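Local coordinates for protein phosphoinositol-specific phospholipase C (Pseudomonas sp., PDB 5FYP) that probably cleaves phosphoinositide lipids between the glycerol backbone and the phosphorylated inositol headgroup in a calcium-dependent reaction, at residues A[210-215]-A[235-241]; A[81-85]-A[97-101]. The contacts are given in a common frame with arbitrary orientation. Where two conformers were deposited one is given. Residue numbers count along the deposited sequence, not the author numbering.

Overall arrangement
The two contacts belong to a barrel related to the TIM-barrel phosphodiesterases and lie on opposite sides of the chain's centre, their centres 24 Å apart and their nearest atoms about 12 Å apart. Contact 1, 9 Å from the centre of the chain, links strand 210-211, with the turn after it, to strand 238-242, consecutive strands of the barrel. Contact 2, 16 Å from that centre, fastens the loop after strand 67-68 to helix 94-107, which leads into strand 114-120. The calcium ion, held by N27, E48, D50 and D119, is about 8 Å from the side chain of N240 in contact 1 and about 12 Å from that of N82 in contact 2.

Contact 1: A[210-215]-A[235-241]; sequences FISPVT and YVAMNNM
M238 lays its terminal methyl over the F210 ring, CE 4.1 Å from the ring centroid and 22° off the normal, a CH-pi contact; SD, 5.1 Å from the centroid, adds an oblique Met-aromatic approach. Rotamer m with chi2 and chi3 trans extends M238 this far, and A237 CB meets the ring edge, 4.1 Å from F210 CD2. Segment 210-215 is extended throughout, whereas 235-241 turns at Y235 and A237 (psi near zero) before running extended from M238; end-to-end directions differ by 47°. Near A237 water fills the gap: one molecule accepts from A237 N (2.8 Å) and donates to I211 O (2.7 Å), and a second joins I211 N (3.2 Å) to Y235 O (2.8 Å). Strands 210-211 and 238-242 are neighbours in a TIM-like barrel; the one bridge between the segments, V214 with N240 (CA-CA 5.0 Å), comes just beyond strand 210-211. N240 N donates to P213 O and T215 N to N240 O, both 3.0 Å. N239 ND2 donates to T215 OG1 (2.9 Å), which in turn donates to P213 O (2.8 Å); the amide is further held by D220 O and, through OD1, by H257. I211 CD1 reaches V236 CG2 (3.9 Å), while P213 CD rests 3.8 Å from V236 CG1. S212, rotamer t, turns OG to a water at 2.7 Å that donates to N240 OD1 at 2.9 Å.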
loop_
_atom_site.group_PDB
_atom_site.type_symbol
_atom_site.label_atom_id
_atom_site.label_comp_id
_atom_site.label_asym_id
_atom_site.label_seq_id
_atom_site.Cartn_x
_atom_site.Cartn_y
_atom_site.Cartn_z
ATOM N N PHE A 210 0.248 -4.375 5.826
ATOM C CA PHE A 210 1.680 -4.570 5.526
ATOM C C PHE A 210 2.464 -3.298 5.855
ATOM O O PHE A 210 2.141 -2.230 5.345
ATOM C CB PHE A 210 1.879 -4.837 4.028
ATOM C CG PHE A 210 1.408 -6.184 3.574
ATOM C CD1 PHE A 210 0.084 -6.412 3.209
ATOM C CD2 PHE A 210 2.293 -7.245 3.487
ATOM C CE1 PHE A 210 -0.321 -7.646 2.768
ATOM C CE2 PHE A 210 1.879 -8.493 3.085
ATOM C CZ PHE A 210 0.563 -8.695 2.729
ATOM N N ILE A 211 3.572 -3.400 6.589
ATOM C CA ILE A 211 4.438 -2.251 6.768
ATOM C C ILE A 211 5.445 -2.145 5.620
ATOM O O ILE A 211 5.954 -3.151 5.135
ATOM C CB ILE A 211 5.145 -2.250 8.129
ATOM C CG1 ILE A 211 6.040 -3.468 8.368
ATOM C CG2 ILE A 211 4.124 -2.097 9.254
ATOM C CD1 ILE A 211 6.990 -3.295 9.535
ATOM N N SER A 212 5.689 -0.914 5.155
ATOM C CA SER A 212 6.608 -0.713 4.053
ATOM C C SER A 212 7.562 0.429 4.385
ATOM O O SER A 212 7.225 1.593 4.179
ATOM C CB SER A 212 5.850 -0.427 2.771
ATOM O OG SER A 212 6.759 -0.290 1.704
ATOM N N PRO A 213 8.714 0.101 4.973
ATOM C CA PRO A 213 9.591 1.169 5.475
ATOM C C PRO A 213 10.283 1.950 4.380
ATOM O O PRO A 213 10.568 1.441 3.294
ATOM C CB PRO A 213 10.605 0.406 6.329
ATOM C CG PRO A 213 10.633 -0.960 5.744
ATOM C CD PRO A 213 9.208 -1.231 5.333
ATOM N N VAL A 214 10.623 3.188 4.733
ATOM C CA VAL A 214 11.510 4.025 3.952
ATOM C C VAL A 214 12.837 3.276 3.825
ATOM O O VAL A 214 13.417 2.818 4.805
ATOM C CB VAL A 214 11.737 5.389 4.641
ATOM C CG1 VAL A 214 12.757 6.214 3.875
ATOM C CG2 VAL A 214 10.420 6.152 4.785
ATOM N N THR A 215 13.315 3.163 2.573
ATOM C CA THR A 215 14.437 2.276 2.212
ATOM C C THR A 215 15.543 3.038 1.517
ATOM O O THR A 215 15.285 3.623 0.468
ATOM C CB THR A 215 13.866 1.168 1.337
ATOM O OG1 THR A 215 12.889 0.414 2.078
ATOM C CG2 THR A 215 14.921 0.195 0.818
ATOM N N TYR A 235 8.868 -8.545 9.910
ATOM C CA TYR A 235 7.570 -8.508 9.242
ATOM C C TYR A 235 7.607 -7.835 7.884
ATOM O O TYR A 235 6.593 -7.757 7.212
ATOM C CB TYR A 235 6.525 -7.823 10.140
ATOM C CG TYR A 235 6.186 -8.581 11.400
ATOM C CD1 TYR A 235 5.171 -9.546 11.410
ATOM C CD2 TYR A 235 6.899 -8.398 12.552
ATOM C CE1 TYR A 235 4.878 -10.264 12.558
ATOM C CE2 TYR A 235 6.617 -9.123 13.712
ATOM C CZ TYR A 235 5.614 -10.070 13.702
ATOM O OH TYR A 235 5.321 -10.824 14.804
ATOM N N VAL A 236 8.754 -7.285 7.486
ATOM C CA VAL A 236 8.803 -6.458 6.280
ATOM C C VAL A 236 8.737 -7.298 5.002
ATOM O O VAL A 236 9.652 -8.061 4.706
ATOM C CB VAL A 236 10.078 -5.589 6.309
ATOM C CG1 VAL A 236 10.327 -4.885 5.001
ATOM C CG2 VAL A 236 9.997 -4.583 7.456
ATOM N N ALA A 237 7.679 -7.040 4.234
ATOM C CA ALA A 237 7.430 -7.708 2.967
ATOM C C ALA A 237 7.263 -6.718 1.817
ATOM O O ALA A 237 6.926 -7.096 0.691
ATOM C CB ALA A 237 6.188 -8.582 3.062
ATOM N N MET A 238 7.517 -5.431 2.106
ATOM C CA MET A 238 7.321 -4.328 1.182
ATOM C C MET A 238 8.332 -3.247 1.523
ATOM O O MET A 238 8.747 -3.139 2.680
ATOM C CB MET A 238 5.915 -3.743 1.290
ATOM C CG MET A 238 4.828 -4.730 0.907
ATOM S SD MET A 238 3.339 -3.806 0.467
ATOM C CE MET A 238 2.215 -5.118 -0.014
ATOM N N ASN A 239 8.725 -2.467 0.518
ATOM C CA ASN A 239 9.701 -1.395 0.721
ATOM C C ASN A 239 9.281 -0.166 -0.070
ATOM O O ASN A 239 8.801 -0.265 -1.186
ATOM C CB ASN A 239 11.101 -1.845 0.315
ATOM C CG ASN A 239 11.656 -2.878 1.282
ATOM O OD1 ASN A 239 11.500 -4.102 1.083
ATOM N ND2 ASN A 239 12.273 -2.401 2.344
ATOM N N ASN A 240 9.506 1.011 0.538
ATOM C CA ASN A 240 9.072 2.292 -0.018
ATOM C C ASN A 240 10.318 3.143 -0.296
ATOM O O ASN A 240 11.132 3.396 0.586
ATOM C CB ASN A 240 8.063 3.050 0.871
ATOM C CG ASN A 240 7.074 3.962 0.078
ATOM O OD1 ASN A 240 6.337 3.601 -0.882
ATOM N ND2 ASN A 240 7.001 5.170 0.571
ATOM N N MET A 241 10.411 3.601 -1.541
ATOM C CA MET A 241 11.572 4.341 -2.025
ATOM C C MET A 241 11.165 5.619 -2.712
ATOM O O MET A 241 10.308 5.623 -3.583
ATOM C CB MET A 241 12.374 3.499 -3.006
ATOM C CG MET A 241 13.174 2.467 -2.225
ATOM S SD MET A 241 12.488 0.852 -1.960
ATOM C CE MET A 241 11.803 0.409 -3.635
HETATM O O HOH W 1 5.238 -5.721 4.679
HETATM O O HOH W 2 4.153 -6.488 7.124
HETATM O O HOH W 3 5.136 1.118 -0.009
#

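Contact 2: A[81-85]-A[97-101]; sequences DNNCT and CLNDV
D100 receives two hydrogen bonds from T85, one on each carboxylate oxygen: T85 N donates to OD2 of D100 at 2.9 Å, nearly linear at 168°, and T85 OG1 donates to OD1 of D100 at 2.6 Å. This pairing and the C84-C97 disulfide tie an irregular loop, 81-85, to helix 94-107 on the outer layer of the TIM-like barrel. D100 (rotamer m) and C97 lie three residues apart on the helix, so they present the carboxylate and the sulfur to adjacent residues of the loop, with T85 in rotamer p. C84 and C97 are also both m; their CA atoms are 5.1 Å apart, and the SG-SG bond is 2.0 Å with chi3 of 102°. Before the bridge, the loop folds into an Asx turn in which N82 OD1 accepts from C84 N at 2.8 Å. N82 ND2 donates to V68 O and N92 O. The CA-to-CB bond of L98 points away from the loop; its side chain packs on V140, V143 and F144 of helix 133-144 and on L116 of strand 114-120, while C97 packs on L49 of strand 46-52. C84 CA also lies close to the carboxylate, 3.3 Å from D100 OD2.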
loop_
_atom_site.group_PDB
_atom_site.type_symbol
_atom_site.label_atom_id
_atom_site.label_comp_id
_atom_site.label_asym_id
_atom_site.label_seq_id
_atom_site.Cartn_x
_atom_site.Cartn_y
_atom_site.Cartn_z
ATOM N N ASP A 81 -10.011 17.015 2.938
ATOM C CA ASP A 81 -9.826 17.720 1.664
ATOM C C ASP A 81 -9.455 16.663 0.642
ATOM O O ASP A 81 -8.286 16.268 0.540
ATOM C CB ASP A 81 -8.783 18.802 1.808
ATOM C CG ASP A 81 -8.616 19.636 0.573
ATOM O OD1 ASP A 81 -9.174 19.296 -0.477
ATOM O OD2 ASP A 81 -7.892 20.649 0.676
ATOM N N ASN A 82 -10.470 16.094 -0.001
ATOM C CA ASN A 82 -10.269 14.927 -0.838
ATOM C C ASN A 82 -11.481 14.730 -1.738
ATOM O O ASN A 82 -12.488 15.418 -1.597
ATOM C CB ASN A 82 -9.992 13.674 0.027
ATOM C CG ASN A 82 -11.184 13.284 0.865
ATOM O OD1 ASN A 82 -12.249 12.951 0.339
ATOM N ND2 ASN A 82 -11.032 13.348 2.184
ATOM N N ASN A 83 -11.353 13.752 -2.626
ATOM C CA ASN A 83 -12.359 13.435 -3.652
ATOM C C ASN A 83 -13.179 12.188 -3.323
ATOM O O ASN A 83 -13.820 11.627 -4.207
ATOM C CB ASN A 83 -11.673 13.316 -5.009
ATOM C CG ASN A 83 -10.602 12.263 -5.008
ATOM O OD1 ASN A 83 -10.586 11.397 -4.137
ATOM N ND2 ASN A 83 -9.751 12.290 -6.015
ATOM N N CYS A 84 -13.175 11.758 -2.067
ATOM C CA CYS A 84 -14.012 10.632 -1.631
ATOM C C CYS A 84 -15.462 11.051 -1.429
ATOM O O CYS A 84 -15.768 12.220 -1.234
ATOM C CB CYS A 84 -13.462 10.043 -0.349
ATOM S SG CYS A 84 -11.701 9.624 -0.469
ATOM N N THR A 85 -16.362 10.075 -1.449
ATOM C CA THR A 85 -17.794 10.327 -1.164
ATOM C C THR A 85 -18.103 10.745 0.296
ATOM O O THR A 85 -17.280 10.616 1.181
ATOM C CB THR A 85 -18.624 9.084 -1.451
ATOM O OG1 THR A 85 -18.270 8.091 -0.515
ATOM C CG2 THR A 85 -18.363 8.543 -2.848
ATOM N N CYS A 97 -13.462 7.100 2.509
ATOM C CA CYS A 97 -12.566 6.772 1.406
ATOM C C CYS A 97 -12.379 5.257 1.263
ATOM O O CYS A 97 -12.403 4.713 0.159
ATOM C CB CYS A 97 -11.210 7.452 1.550
ATOM S SG CYS A 97 -11.232 9.259 1.473
ATOM N N LEU A 98 -12.179 4.596 2.391
ATOM C CA LEU A 98 -12.054 3.146 2.376
ATOM C C LEU A 98 -13.337 2.484 1.845
ATOM O O LEU A 98 -13.275 1.524 1.068
ATOM C CB LEU A 98 -11.706 2.616 3.760
ATOM C CG LEU A 98 -10.375 3.084 4.339
ATOM C CD1 LEU A 98 -10.187 2.472 5.715
ATOM C CD2 LEU A 98 -9.196 2.743 3.458
ATOM N N ASN A 99 -14.491 2.993 2.256
ATOM C CA ASN A 99 -15.757 2.468 1.749
ATOM C C ASN A 99 -15.956 2.664 0.258
ATOM O O ASN A 99 -16.546 1.798 -0.397
ATOM C CB ASN A 99 -16.927 3.039 2.526
ATOM C CG ASN A 99 -17.265 2.184 3.727
ATOM O OD1 ASN A 99 -17.404 0.955 3.615
ATOM N ND2 ASN A 99 -17.442 2.813 4.854
ATOM N N ASP A 100 -15.395 3.742 -0.292
ATOM C CA ASP A 100 -15.452 3.901 -1.753
ATOM C C ASP A 100 -14.732 2.727 -2.440
ATOM O O ASP A 100 -15.204 2.188 -3.441
ATOM C CB ASP A 100 -14.794 5.205 -2.185
ATOM C CG ASP A 100 -15.674 6.413 -1.964
ATOM O OD1 ASP A 100 -16.882 6.250 -1.717
ATOM O OD2 ASP A 100 -15.111 7.517 -2.046
ATOM N N VAL A 101 -13.607 2.288 -1.889
ATOM C CA VAL A 101 -12.864 1.139 -2.436
ATOM C C VAL A 101 -13.664 -0.143 -2.231
ATOM O O VAL A 101 -13.791 -0.960 -3.139
ATOM C CB VAL A 101 -11.460 1.041 -1.825
ATOM C CG1 VAL A 101 -10.732 -0.168 -2.376
ATOM C CG2 VAL A 101 -10.686 2.313 -2.117
#